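PDB 2NRH: type III pantothenate kinase from Campylobacter jejuni, which probably catalyses the ATP-dependent phosphorylation of pantothenate, the first step of coenzyme A biosynthesis, as a homodimer that needs a monovalent cation. Local coordinates for residues T68-L73 / S104-G109; P62-D67 / D76-C81. The protein carries 2 engineered substitutions. All coordinates share one frame; numbering follows the deposited sequence.

Contact 1. Residues T68-L73 / S104-G109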
loop_
_atom_site.group_PDB
_atom_site.type_symbol
_atom_site.label_atom_id
_atom_site.label_comp_id
_atom_site.label_asym_id
_atom_site.label_seq_id
_atom_site.Cartn_x
_atom_site.Cartn_y
_atom_site.Cartn_z
ATOM N N THR B 68 -8.381 23.913 -7.755
ATOM C CA THR B 68 -7.774 23.058 -6.677
ATOM C C THR B 68 -6.982 23.936 -5.660
ATOM O O THR B 68 -6.519 25.010 -6.015
ATOM C CB THR B 68 -6.794 21.919 -7.295
ATOM O OG1 THR B 68 -6.384 21.019 -6.260
ATOM C CG2 THR B 68 -5.542 22.502 -7.861
ATOM N N ILE B 69 -6.812 23.484 -4.422
ATOM C CA ILE B 69 -5.876 24.126 -3.464
ATOM C C ILE B 69 -4.780 23.154 -3.022
ATOM O O ILE B 69 -4.067 23.385 -2.012
ATOM C CB ILE B 69 -6.566 24.632 -2.164
ATOM C CG1 ILE B 69 -7.363 23.519 -1.494
ATOM C CG2 ILE B 69 -7.369 25.911 -2.431
ATOM C CD1 ILE B 69 -7.866 23.893 -0.127
ATOM N N TYR B 70 -4.746 22.020 -3.715
ATOM C CA TYR B 70 -3.804 20.941 -3.479
ATOM C C TYR B 70 -2.483 21.429 -3.979
ATOM O O TYR B 70 -2.305 21.586 -5.172
ATOM C CB TYR B 70 -4.228 19.676 -4.266
ATOM C CG TYR B 70 -3.408 18.407 -4.025
ATOM C CD1 TYR B 70 -4.023 17.229 -3.572
ATOM C CD2 TYR B 70 -2.029 18.378 -4.267
ATOM C CE1 TYR B 70 -3.290 16.063 -3.370
ATOM C CE2 TYR B 70 -1.290 17.248 -4.081
ATOM C CZ TYR B 70 -1.913 16.084 -3.644
ATOM O OH TYR B 70 -1.156 14.954 -3.477
ATOM N N GLN B 71 -1.553 21.645 -3.056
ATOM C CA GLN B 71 -0.229 22.173 -3.397
ATOM C C GLN B 71 0.567 21.307 -4.387
ATOM O O GLN B 71 0.817 20.137 -4.157
ATOM C CB GLN B 71 0.609 22.355 -2.125
ATOM C CG GLN B 71 -0.088 23.115 -0.989
ATOM C CD GLN B 71 0.722 23.083 0.304
ATOM O OE1 GLN B 71 1.893 22.635 0.331
ATOM N NE2 GLN B 71 0.107 23.550 1.394
ATOM N N GLY B 72 0.981 21.900 -5.474
ATOM C CA GLY B 72 1.811 21.192 -6.431
ATOM C C GLY B 72 1.152 20.020 -7.151
ATOM O O GLY B 72 1.857 19.158 -7.657
ATOM N N LEU B 73 -0.188 19.981 -7.224
ATOM C CA LEU B 73 -0.889 18.884 -7.927
ATOM C C LEU B 73 -0.218 18.554 -9.290
ATOM O O LEU B 73 0.144 19.474 -10.047
ATOM C CB LEU B 73 -2.351 19.265 -8.111
ATOM C CG LEU B 73 -3.275 18.188 -8.703
ATOM C CD1 LEU B 73 -3.198 16.820 -7.943
ATOM C CD2 LEU B 73 -4.673 18.748 -8.700
ATOM N N SER B 104 -16.902 20.451 -11.162
ATOM C CA SER B 104 -15.707 20.968 -11.730
ATOM C C SER B 104 -14.785 21.558 -10.655
ATOM O O SER B 104 -13.962 22.432 -10.980
ATOM C CB SER B 104 -16.032 22.077 -12.796
ATOM O OG SER B 104 -16.669 21.583 -13.974
ATOM N N ILE B 105 -14.925 21.144 -9.396
ATOM C CA ILE B 105 -13.961 21.535 -8.336
ATOM C C ILE B 105 -13.231 20.330 -7.769
ATOM O O ILE B 105 -13.825 19.283 -7.540
ATOM C CB ILE B 105 -14.635 22.353 -7.206
ATOM C CG1 ILE B 105 -15.180 23.673 -7.793
ATOM C CG2 ILE B 105 -13.616 22.756 -6.098
ATOM C CD1 ILE B 105 -16.228 24.330 -6.967
ATOM N N HIS B 106 -11.928 20.473 -7.568
ATOM C CA HIS B 106 -11.058 19.403 -7.071
ATOM C C HIS B 106 -11.112 19.500 -5.571
ATOM O O HIS B 106 -10.674 20.491 -4.978
ATOM C CB HIS B 106 -9.617 19.571 -7.616
ATOM C CG HIS B 106 -8.647 18.527 -7.121
ATOM N ND1 HIS B 106 -7.528 18.840 -6.373
ATOM C CD2 HIS B 106 -8.652 17.179 -7.230
ATOM C CE1 HIS B 106 -6.891 17.729 -6.041
ATOM N NE2 HIS B 106 -7.553 16.710 -6.546
ATOM N N LEU B 107 -11.740 18.495 -4.968
ATOM C CA LEU B 107 -11.975 18.439 -3.553
ATOM C C LEU B 107 -10.756 17.882 -2.784
ATOM O O LEU B 107 -10.706 17.904 -1.548
ATOM C CB LEU B 107 -13.209 17.560 -3.295
ATOM C CG LEU B 107 -14.592 17.998 -3.848
ATOM C CD1 LEU B 107 -15.668 17.003 -3.428
ATOM C CD2 LEU B 107 -15.043 19.402 -3.465
ATOM N N GLY B 108 -9.756 17.357 -3.477
ATOM C CA GLY B 108 -8.719 16.669 -2.721
ATOM C C GLY B 108 -8.460 15.360 -3.406
ATOM O O GLY B 108 -9.124 15.035 -4.381
ATOM N N GLY B 109 -7.460 14.642 -2.944
ATOM C CA GLY B 109 -7.091 13.377 -3.585
ATOM C C GLY B 109 -6.034 12.670 -2.756
ATOM O O GLY B 109 -5.471 13.258 -1.792
HETATM O O HOH W 1 -8.023 20.867 -3.975
#

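Contact 2. Residues P62-D67 / D76-C81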
loop_
_atom_site.group_PDB
_atom_site.type_symbol
_atom_site.label_atom_id
_atom_site.label_comp_id
_atom_site.label_asym_id
_atom_site.label_seq_id
_atom_site.Cartn_x
_atom_site.Cartn_y
_atom_site.Cartn_z
ATOM N N PRO B 62 0.549 25.302 -19.046
ATOM C CA PRO B 62 0.064 26.673 -18.737
ATOM C C PRO B 62 -1.386 26.941 -19.110
ATOM O O PRO B 62 -1.966 27.876 -18.570
ATOM C CB PRO B 62 1.013 27.593 -19.552
ATOM C CG PRO B 62 2.305 26.706 -19.758
ATOM C CD PRO B 62 1.716 25.327 -19.966
ATOM N N TYR B 63 -1.970 26.139 -19.997
ATOM C CA TYR B 63 -3.347 26.342 -20.460
ATOM C C TYR B 63 -4.409 25.706 -19.566
ATOM O O TYR B 63 -5.611 26.016 -19.681
ATOM C CB TYR B 63 -3.494 25.865 -21.907
ATOM C CG TYR B 63 -2.598 26.630 -22.846
ATOM C CD1 TYR B 63 -3.039 27.820 -23.429
ATOM C CD2 TYR B 63 -1.285 26.200 -23.126
ATOM C CE1 TYR B 63 -2.240 28.538 -24.277
ATOM C CE2 TYR B 63 -0.461 26.927 -23.969
ATOM C CZ TYR B 63 -0.961 28.098 -24.549
ATOM O OH TYR B 63 -0.181 28.872 -25.401
ATOM N N PHE B 64 -3.966 24.827 -18.663
ATOM C CA PHE B 64 -4.894 24.102 -17.798
ATOM C C PHE B 64 -5.404 24.993 -16.686
ATOM O O PHE B 64 -4.654 25.310 -15.775
ATOM C CB PHE B 64 -4.219 22.842 -17.209
ATOM C CG PHE B 64 -4.330 21.614 -18.101
ATOM C CD1 PHE B 64 -5.456 20.797 -18.048
ATOM C CD2 PHE B 64 -3.330 21.308 -18.990
ATOM C CE1 PHE B 64 -5.565 19.716 -18.868
ATOM C CE2 PHE B 64 -3.435 20.229 -19.839
ATOM C CZ PHE B 64 -4.543 19.422 -19.774
ATOM N N LEU B 65 -6.676 25.389 -16.729
ATOM C CA LEU B 65 -7.277 26.061 -15.564
ATOM C C LEU B 65 -8.212 25.114 -14.765
ATOM O O LEU B 65 -9.255 24.618 -15.237
ATOM C CB LEU B 65 -7.917 27.424 -15.943
ATOM C CG LEU B 65 -7.113 28.345 -16.920
ATOM C CD1 LEU B 65 -7.730 29.677 -17.040
ATOM C CD2 LEU B 65 -5.575 28.500 -16.614
ATOM N N PHE B 66 -7.833 24.866 -13.526
ATOM C CA PHE B 66 -8.388 23.775 -12.795
ATOM C C PHE B 66 -8.495 24.207 -11.361
ATOM O O PHE B 66 -7.526 24.599 -10.778
ATOM C CB PHE B 66 -7.444 22.565 -12.981
ATOM C CG PHE B 66 -7.870 21.338 -12.260
ATOM C CD1 PHE B 66 -8.948 20.600 -12.703
ATOM C CD2 PHE B 66 -7.155 20.901 -11.153
ATOM C CE1 PHE B 66 -9.337 19.467 -12.045
ATOM C CE2 PHE B 66 -7.512 19.768 -10.523
ATOM C CZ PHE B 66 -8.630 19.051 -10.945
ATOM N N ASP B 67 -9.685 24.150 -10.790
ATOM C CA ASP B 67 -9.926 24.719 -9.455
ATOM C C ASP B 67 -9.566 23.730 -8.331
ATOM O O ASP B 67 -10.319 22.850 -8.024
ATOM C CB ASP B 67 -11.385 25.217 -9.349
ATOM C CG ASP B 67 -11.646 26.137 -8.125
ATOM O OD1 ASP B 67 -10.832 26.224 -7.162
ATOM O OD2 ASP B 67 -12.718 26.816 -8.147
ATOM N N ASP B 76 -0.272 15.623 -14.659
ATOM C CA ASP B 76 -0.909 14.368 -15.106
ATOM C C ASP B 76 -2.281 14.088 -14.475
ATOM O O ASP B 76 -3.210 13.651 -15.141
ATOM C CB ASP B 76 0.038 13.185 -14.922
ATOM C CG ASP B 76 0.486 13.004 -13.488
ATOM O OD1 ASP B 76 0.502 13.960 -12.630
ATOM O OD2 ASP B 76 0.859 11.852 -13.210
ATOM N N ARG B 77 -2.396 14.319 -13.172
ATOM C CA ARG B 77 -3.681 14.215 -12.459
ATOM C C ARG B 77 -4.657 15.315 -12.909
ATOM O O ARG B 77 -5.832 15.044 -13.111
ATOM C CB ARG B 77 -3.426 14.274 -10.958
ATOM C CG ARG B 77 -2.584 13.083 -10.528
ATOM C CD ARG B 77 -2.080 13.164 -9.084
ATOM N NE ARG B 77 -3.114 13.165 -8.071
ATOM C CZ ARG B 77 -2.906 13.442 -6.788
ATOM N NH1 ARG B 77 -1.687 13.658 -6.322
ATOM N NH2 ARG B 77 -3.911 13.420 -5.938
ATOM N N ILE B 78 -4.173 16.544 -13.066
ATOM C CA ILE B 78 -5.005 17.604 -13.579
ATOM C C ILE B 78 -5.640 17.202 -14.935
ATOM O O ILE B 78 -6.858 17.245 -15.083
ATOM C CB ILE B 78 -4.237 18.969 -13.669
ATOM C CG1 ILE B 78 -4.025 19.534 -12.275
ATOM C CG2 ILE B 78 -5.023 19.981 -14.538
ATOM C CD1 ILE B 78 -3.036 20.669 -12.149
ATOM N N ALA B 79 -4.799 16.795 -15.894
ATOM C CA ALA B 79 -5.246 16.431 -17.212
ATOM C C ALA B 79 -6.246 15.273 -17.212
ATOM O O ALA B 79 -7.116 15.207 -18.090
ATOM C CB ALA B 79 -4.025 16.090 -18.107
ATOM N N ALA B 80 -6.114 14.336 -16.277
ATOM C CA ALA B 80 -7.079 13.205 -16.201
ATOM C C ALA B 80 -8.392 13.597 -15.559
ATOM O O ALA B 80 -9.419 12.956 -15.835
ATOM C CB ALA B 80 -6.510 12.014 -15.464
ATOM N N CYS B 81 -8.350 14.586 -14.667
ATOM C CA CYS B 81 -9.577 15.126 -14.063
ATOM C C CYS B 81 -10.312 16.105 -14.973
ATOM O O CYS B 81 -11.460 16.458 -14.730
ATOM C CB CYS B 81 -9.286 15.822 -12.731
ATOM S SG CYS B 81 -8.845 14.647 -11.459
#

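Contact 1. Residues T68-L73 / S104-G109
The imidazole of His106 is sandwiched between a methyl group and a peptide nitrogen. On one face Leu73 CD2 makes a CH-pi contact, 3.9 Å from the ring centroid and displaced toward the rim; over the centre of the opposite face sits the backbone N of Gly108, from the same strand. In plane, at the edge of the ring, lies Tyr70 CB, 3.7 Å from His106 CE1, and Thr68 OG1 also meets the edge, near the ring plane. The phenol of Tyr70 is tilted by 47° against the imidazole, neither stacked on it nor set edge-on. Leu73 CD1 rests over the centre of one phenol face, so the two methyl branches of a single leucine serve two rings, while Gly109 O lies in plane at the phenol edge, 3.9 Å from Tyr70 CE1.

The polar link is the very short hydrogen bond between Thr68 OG1 and His106 ND1, 2.5 Å, in which either atom could be the donor. Thr68 turns OG1 anti to its backbone N (chi1 -172°), and the hydroxyl also accepts from Tyr70 N at 3.2 Å, which makes an ST turn. A type II beta turn from Tyr70 to Leu73 follows, with Gly72 at positive phi. The Thr68-His106 bond and one water fasten this irregular loop, ahead of helix 75-81, to strand 105-113, outermost within this chain in a sheet of the ASKHA-type, actin-like fold. The water gives a hydrogen to His106 O, accepts one from Ile69 N and hydrogen-bonds to Thr68 OG1 at 2.8 Å.

At the far side of the imidazole, His106 NE2 is hydrogen-bonded to Asp99, a carboxylate that could polarise the ring. Tyr70, predicted to bind substrate, has its OH hydrogen-bonded to Arg77 NH1 and packs against Ala149 of the second subunit.

Contact 2. Residues P62-D67 / D76-C81
Ile78 is gripped by two phenylalanines that share its CG2 methyl, while Phe66 also meets CG1. The CG2 methyl, anti to the backbone N, lies 3.6 Å from Phe64 CD1 and also approaches Phe66 CB; the CG1 methylene, anti to the carbonyl carbon, lies 3.6 Å from Phe66 CD2. This is the packing of an extended connection against the helix it leads into: 62-67, leaving a 3-10 turn after strand 57-59, runs past helix 75-81 of the actin-like kinase fold and presents Phe64 and Phe66 to it, while Leu65 between them points away.

Phe64 and Ile78 slide past one another in opposite directions, and the far end of the phenyl ring reaches the next residue of the helix. There CE1 of Phe64 meets the backbone CA of Ala79 at 3.7 Å, and CZ of Phe64 meets the methyl CB of Ala79 at 3.8 Å. The ring thus touches the helix backbone as well as the alanine methyl. Phe66, with CG anti to its backbone N (chi1 179°), crosses Ile78 obliquely and extends to Cys81, three residues further along the helix.

Outside this apolar layer, the Phe64 ring is paired edge-to-face with that of Tyr82 and touched by Ile202 of helix 194-204, while Phe66 packs on Ile101 of strand 95-102. The same helix carries Asp76, the predicted proton acceptor, and Arg77, whose guanidinium leads away from the phenylalanines to a salt bridge with Asp99. Within the helix, Cys81 N donates to Arg77 O at 3.0 Å. Toward the far end of the Phe66 ring, CE1 and CZ each lie 3.7 Å from Cys81 CB.

Contacts 1 and 2 interlock, since 62-67 runs straight into 68-73 and both contacts bear on His106; their centres are 10 Å apart. His106 N and Asp67 O, 2.9 Å apart, probably form a hydrogen bond that sets the connection beside strand 105-113. The Phe66 ring packs on both His106 and Leu73, with CZ 3.5 Å from His106 CB and CE2 3.5 Å from Leu73 CD2. A probable hydrogen bond, Tyr70 OH to Arg77 NH1 at 3.2 Å, joins a predicted substrate-binding residue of each contact, and Asp99 serves both His106 and Arg77. Asp76, the predicted proton acceptor, has its side chain about 7 Å from that of Leu73.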